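Local coordinates for Endoglucanase(Endo-1,4-beta-glucanase)protein (Pseudomonas stutzeri, PDB 6R2J), which probably hydrolyses beta-1,4-glycosidic bonds within cellulose as a glycoside hydrolase family 5 endoglucanase, and binds cellobiose, at residues Y116-E128 / W152-V166. Sequence-based numbering, arbitrary orientation. Where two conformers were deposited one is given.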
loop_
_atom_site.group_PDB
_atom_site.type_symbol
_atom_site.label_atom_id
_atom_site.label_comp_id
_atom_site.label_asym_id
_atom_site.label_seq_id
_atom_site.Cartn_x
_atom_site.Cartn_y
_atom_site.Cartn_z
ATOM N N TYR A 116 7.494 -19.746 8.703
ATOM C CA TYR A 116 8.155 -18.777 7.853
ATOM C C TYR A 116 8.410 -19.318 6.449
ATOM O O TYR A 116 8.349 -18.564 5.473
ATOM C CB TYR A 116 9.484 -18.463 8.516
ATOM C CG TYR A 116 9.450 -17.502 9.663
ATOM C CD1 TYR A 116 8.324 -16.734 9.959
ATOM C CD2 TYR A 116 10.595 -17.312 10.420
ATOM C CE1 TYR A 116 8.356 -15.783 10.973
ATOM C CE2 TYR A 116 10.622 -16.406 11.447
ATOM C CZ TYR A 116 9.510 -15.642 11.718
ATOM O OH TYR A 116 9.609 -14.762 12.754
ATOM N N GLU A 117 8.748 -20.608 6.332
ATOM C CA GLU A 117 9.004 -21.215 5.025
ATOM C C GLU A 117 7.770 -21.195 4.127
ATOM O O GLU A 117 7.900 -21.195 2.899
ATOM C CB GLU A 117 9.525 -22.651 5.227
ATOM C CG GLU A 117 10.039 -23.379 3.960
ATOM C CD GLU A 117 10.631 -22.441 2.876
ATOM O OE1 GLU A 117 10.170 -22.484 1.706
ATOM O OE2 GLU A 117 11.568 -21.669 3.196
ATOM N N ALA A 118 6.569 -21.235 4.702
ATOM C CA ALA A 118 5.360 -21.208 3.887
ATOM C C ALA A 118 5.142 -19.833 3.262
ATOM O O ALA A 118 4.685 -19.719 2.120
ATOM C CB ALA A 118 4.179 -21.620 4.759
ATOM N N TYR A 119 5.437 -18.789 4.023
ATOM C CA TYR A 119 5.384 -17.414 3.543
ATOM C C TYR A 119 6.463 -17.146 2.499
ATOM O O TYR A 119 6.178 -16.611 1.429
ATOM C CB TYR A 119 5.539 -16.544 4.782
ATOM C CG TYR A 119 5.396 -15.093 4.617
ATOM C CD1 TYR A 119 4.311 -14.548 3.954
ATOM C CD2 TYR A 119 6.331 -14.244 5.159
ATOM C CE1 TYR A 119 4.182 -13.185 3.803
ATOM C CE2 TYR A 119 6.213 -12.872 5.012
ATOM C CZ TYR A 119 5.132 -12.338 4.332
ATOM O OH TYR A 119 5.026 -10.954 4.198
ATOM N N ALA A 120 7.719 -17.501 2.797
ATOM C CA ALA A 120 8.780 -17.375 1.804
ATOM C C ALA A 120 8.412 -18.037 0.470
ATOM O O ALA A 120 8.628 -17.450 -0.599
ATOM C CB ALA A 120 10.066 -17.963 2.371
ATOM N N SER A 121 7.870 -19.263 0.509
ATOM C CA SER A 121 7.582 -19.989 -0.731
ATOM C C SER A 121 6.518 -19.273 -1.552
ATOM O O SER A 121 6.662 -19.115 -2.769
ATOM C CB SER A 121 7.131 -21.422 -0.434
ATOM O OG SER A 121 6.533 -21.994 -1.581
ATOM N N VAL A 122 5.435 -18.831 -0.895
ATOM C CA VAL A 122 4.357 -18.176 -1.620
ATOM C C VAL A 122 4.885 -16.925 -2.302
ATOM O O VAL A 122 4.512 -16.627 -3.435
ATOM C CB VAL A 122 3.083 -17.966 -0.763
ATOM C CG1 VAL A 122 3.230 -16.854 0.220
ATOM C CG2 VAL A 122 1.904 -17.772 -1.715
ATOM N N TRP A 123 5.812 -16.201 -1.648
ATOM C CA TRP A 123 6.355 -14.998 -2.273
ATOM C C TRP A 123 7.342 -15.363 -3.376
ATOM O O TRP A 123 7.351 -14.753 -4.453
ATOM C CB TRP A 123 6.956 -14.061 -1.217
ATOM C CG TRP A 123 5.942 -13.006 -0.835
ATOM C CD1 TRP A 123 5.394 -12.762 0.412
ATOM C CD2 TRP A 123 5.327 -12.076 -1.725
ATOM N NE1 TRP A 123 4.467 -11.740 0.331
ATOM C CE2 TRP A 123 4.408 -11.301 -0.964
ATOM C CE3 TRP A 123 5.443 -11.828 -3.095
ATOM C CZ2 TRP A 123 3.634 -10.287 -1.535
ATOM C CZ3 TRP A 123 4.661 -10.802 -3.656
ATOM C CH2 TRP A 123 3.786 -10.041 -2.868
ATOM N N ARG A 124 8.153 -16.387 -3.134
ATOM C CA ARG A 124 8.984 -16.900 -4.205
ATOM C C ARG A 124 8.125 -17.303 -5.394
ATOM O O ARG A 124 8.421 -16.944 -6.537
ATOM C CB ARG A 124 9.824 -18.069 -3.696
ATOM C CG ARG A 124 10.986 -18.372 -4.643
ATOM C CD ARG A 124 11.761 -19.618 -4.246
ATOM N NE ARG A 124 12.322 -19.556 -2.898
ATOM C CZ ARG A 124 11.797 -20.165 -1.842
ATOM N NH1 ARG A 124 10.695 -20.879 -1.971
ATOM N NH2 ARG A 124 12.371 -20.061 -0.662
ATOM N N LYS A 125 7.052 -18.048 -5.142
ATOM C CA LYS A 125 6.185 -18.483 -6.231
ATOM C C LYS A 125 5.504 -17.302 -6.897
ATOM O O LYS A 125 5.412 -17.265 -8.125
ATOM C CB LYS A 125 5.142 -19.485 -5.736
ATOM C CG LYS A 125 5.595 -20.929 -5.724
ATOM C CD LYS A 125 4.405 -21.801 -5.437
ATOM C CE LYS A 125 4.746 -23.274 -5.457
ATOM N NZ LYS A 125 5.147 -23.720 -4.098
ATOM N N LEU A 126 4.994 -16.338 -6.114
ATOM C CA LEU A 126 4.388 -15.148 -6.719
ATOM C C LEU A 126 5.401 -14.350 -7.544
ATOM O O LEU A 126 5.083 -13.867 -8.643
ATOM C CB LEU A 126 3.771 -14.257 -5.640
ATOM C CG LEU A 126 2.524 -14.778 -4.925
ATOM C CD1 LEU A 126 2.163 -13.890 -3.766
ATOM C CD2 LEU A 126 1.396 -14.880 -5.929
ATOM N N ALA A 127 6.628 -14.185 -7.034
ATOM C CA ALA A 127 7.628 -13.426 -7.782
ATOM C C ALA A 127 7.988 -14.119 -9.094
ATOM O O ALA A 127 8.296 -13.447 -10.081
ATOM C CB ALA A 127 8.862 -13.196 -6.909
ATOM N N GLU A 128 7.967 -15.458 -9.121
ATOM C CA GLU A 128 8.148 -16.202 -10.365
ATOM C C GLU A 128 7.033 -15.903 -11.359
ATOM O O GLU A 128 7.273 -15.849 -12.566
ATOM C CB GLU A 128 8.171 -17.709 -10.069
ATOM C CG GLU A 128 9.438 -18.265 -9.364
ATOM C CD GLU A 128 9.238 -19.702 -8.834
ATOM O OE1 GLU A 128 8.362 -20.415 -9.360
ATOM O OE2 GLU A 128 9.944 -20.128 -7.889
ATOM N N TRP A 152 6.895 -10.833 13.303
ATOM C CA TRP A 152 6.896 -10.128 12.022
ATOM C C TRP A 152 8.310 -9.925 11.433
ATOM O O TRP A 152 8.495 -10.159 10.223
ATOM C CB TRP A 152 6.040 -8.851 12.098
ATOM C CG TRP A 152 6.239 -7.999 10.855
ATOM C CD1 TRP A 152 6.670 -6.709 10.806
ATOM C CD2 TRP A 152 6.087 -8.413 9.475
ATOM N NE1 TRP A 152 6.762 -6.282 9.494
ATOM C CE2 TRP A 152 6.405 -7.310 8.665
ATOM C CE3 TRP A 152 5.667 -9.580 8.854
ATOM C CZ2 TRP A 152 6.358 -7.365 7.277
ATOM C CZ3 TRP A 152 5.627 -9.625 7.478
ATOM C CH2 TRP A 152 5.972 -8.529 6.710
ATOM N N PRO A 153 9.330 -9.477 12.193
ATOM C CA PRO A 153 10.627 -9.181 11.547
ATOM C C PRO A 153 11.276 -10.386 10.863
ATOM O O PRO A 153 11.812 -10.263 9.754
ATOM C CB PRO A 153 11.463 -8.625 12.707
ATOM C CG PRO A 153 10.416 -7.965 13.631
ATOM C CD PRO A 153 9.246 -8.930 13.564
ATOM N N GLY A 154 11.229 -11.562 11.492
ATOM C CA GLY A 154 11.729 -12.762 10.850
ATOM C C GLY A 154 10.949 -13.162 9.611
ATOM O O GLY A 154 11.520 -13.722 8.667
ATOM N N ALA A 155 9.632 -12.949 9.625
ATOM C CA ALA A 155 8.809 -13.294 8.467
ATOM C C ALA A 155 9.145 -12.395 7.293
ATOM O O ALA A 155 9.245 -12.869 6.154
ATOM C CB ALA A 155 7.325 -13.151 8.813
ATOM N N ALA A 156 9.346 -11.096 7.569
ATOM C CA ALA A 156 9.692 -10.140 6.514
ATOM C C ALA A 156 11.022 -10.492 5.856
ATOM O O ALA A 156 11.151 -10.410 4.624
ATOM C CB ALA A 156 9.765 -8.719 7.077
ATOM N N GLN A 157 12.032 -10.871 6.654
ATOM C CA GLN A 157 13.302 -11.288 6.067
ATOM C C GLN A 157 13.193 -12.611 5.299
ATOM O O GLN A 157 13.887 -12.801 4.284
ATOM C CB GLN A 157 14.364 -11.354 7.154
ATOM C CG GLN A 157 15.767 -11.496 6.637
ATOM C CD GLN A 157 16.265 -10.217 6.006
ATOM O OE1 GLN A 157 16.392 -9.198 6.666
ATOM N NE2 GLN A 157 16.539 -10.262 4.721
ATOM N N ALA A 158 12.368 -13.548 5.767
ATOM C CA ALA A 158 12.199 -14.801 5.041
ATOM C C ALA A 158 11.626 -14.546 3.654
ATOM O O ALA A 158 12.117 -15.100 2.666
ATOM C CB ALA A 158 11.342 -15.773 5.854
ATOM N N ALA A 159 10.621 -13.668 3.550
ATOM C CA ALA A 159 10.020 -13.372 2.251
ATOM C C ALA A 159 10.990 -12.614 1.356
ATOM O O ALA A 159 11.061 -12.875 0.151
ATOM C CB ALA A 159 8.726 -12.581 2.435
ATOM N N VAL A 160 11.739 -11.657 1.920
ATOM C CA VAL A 160 12.684 -10.887 1.116
ATOM C C VAL A 160 13.774 -11.798 0.546
ATOM O O VAL A 160 14.066 -11.781 -0.660
ATOM C CB VAL A 160 13.295 -9.723 1.927
ATOM C CG1 VAL A 160 14.489 -9.161 1.152
ATOM C CG2 VAL A 160 12.257 -8.664 2.248
ATOM N N ASP A 161 14.385 -12.618 1.405
ATOM C CA ASP A 161 15.405 -13.545 0.922
ATOM C C ASP A 161 14.865 -14.360 -0.238
ATOM O O ASP A 161 15.499 -14.465 -1.292
ATOM C CB ASP A 161 15.875 -14.454 2.063
ATOM C CG ASP A 161 16.627 -13.695 3.143
ATOM O OD1 ASP A 161 17.070 -12.560 2.882
ATOM O OD2 ASP A 161 16.782 -14.229 4.257
ATOM N N ALA A 162 13.661 -14.906 -0.070
ATOM C CA ALA A 162 13.059 -15.768 -1.084
ATOM C C ALA A 162 12.792 -15.009 -2.376
ATOM O O ALA A 162 13.083 -15.506 -3.475
ATOM C CB ALA A 162 11.763 -16.379 -0.550
ATOM N N ILE A 163 12.236 -13.800 -2.265
ATOM C CA ILE A 163 11.963 -13.003 -3.456
ATOM C C ILE A 163 13.253 -12.742 -4.235
ATOM O O ILE A 163 13.277 -12.789 -5.470
ATOM C CB ILE A 163 11.278 -11.678 -3.060
ATOM C CG1 ILE A 163 9.801 -11.862 -2.681
ATOM C CG2 ILE A 163 11.416 -10.637 -4.208
ATOM C CD1 ILE A 163 9.171 -10.586 -2.024
ATOM N N ARG A 164 14.336 -12.421 -3.525
ATOM C CA ARG A 164 15.584 -12.038 -4.167
ATOM C C ARG A 164 16.313 -13.233 -4.741
ATOM O O ARG A 164 17.310 -13.039 -5.450
ATOM C CB ARG A 164 16.474 -11.272 -3.174
ATOM C CG ARG A 164 15.856 -9.944 -2.687
ATOM C CD ARG A 164 15.953 -8.937 -3.821
ATOM N NE ARG A 164 15.614 -7.578 -3.425
ATOM C CZ ARG A 164 14.679 -6.854 -4.016
ATOM N NH1 ARG A 164 13.987 -7.341 -5.033
ATOM N NH2 ARG A 164 14.438 -5.637 -3.594
ATOM N N GLU A 165 15.832 -14.450 -4.441
ATOM C CA GLU A 165 16.341 -15.654 -5.090
ATOM C C GLU A 165 15.868 -15.740 -6.536
ATOM O O GLU A 165 16.505 -16.396 -7.368
ATOM C CB GLU A 165 15.836 -16.902 -4.360
ATOM C CG GLU A 165 16.348 -17.145 -2.947
ATOM C CD GLU A 165 15.600 -18.340 -2.280
ATOM O OE1 GLU A 165 15.248 -19.288 -3.012
ATOM O OE2 GLU A 165 15.334 -18.335 -1.052
ATOM N N VAL A 166 14.736 -15.117 -6.838
ATOM C CA VAL A 166 14.174 -15.156 -8.177
ATOM C C VAL A 166 14.111 -13.790 -8.848
ATOM O O VAL A 166 14.072 -13.738 -10.089
ATOM C CB VAL A 166 12.784 -15.837 -8.212
ATOM C CG1 VAL A 166 12.854 -17.263 -7.670
ATOM C CG2 VAL A 166 11.770 -15.007 -7.474
#
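Ala120 and Ala159 bring helices 116-128 and 152-166 within 4.2 Å of each other, measured CA to CA. Small residues suit this meeting: Ala120 CB lies 3.7 Å from Ala162 CB, and Ala158 lines the same seam, so the axes approach to 7.9 Å at a crossing angle of -34°. The helices spread apart to both sides of this point, with Tyr116 and Tyr119 filling the N-terminal side and Arg124 and Val166 the C-terminal side. The Tyr116 ring lays one face over the Gly154-Ala155 peptide, its CE1 3.4 Å from Ala155 N; Gly154, having no side chain, lets the ring lie this close, with Tyr116 OH 3.5 Å from Gly154 CA and hydrogen-bonded to Leu151 O. Tyr119, its CG anti to the backbone N (chi1 -174°), turns its edge to the backbone of Ala155 and sets its OH 3.6 Å from CZ3 at the rim of Trp152, in that indole's plane. Deeper in, Ile163 runs alongside Trp123, its CG1 3.9 Å from Trp123 CB and its CD1 near the indole, while Leu126 CD1 rests on a face of that ring. On the outer side, Arg124 bends at chi3 (-58°) over Ala162 CB and donates NE to Glu165 OE1 at 2.9 Å, from above the carboxylate plane; a weak NH2 to OE2 bond completes the salt bridge. Val166 closes the far end, CG2 tight against Ala127 CB. In the second shell, Ile141 O accepts bonds from both Tyr119 OH and Trp123 NE1, and Glu175 O anchors Trp152 NE1. The helices lie before and after strand 136-140, as successive outer helices of the TIM barrel, packing inward on Met98 of strand 93-98, Tyr139 of strand 136-140 and Ile172 of strand 171-175.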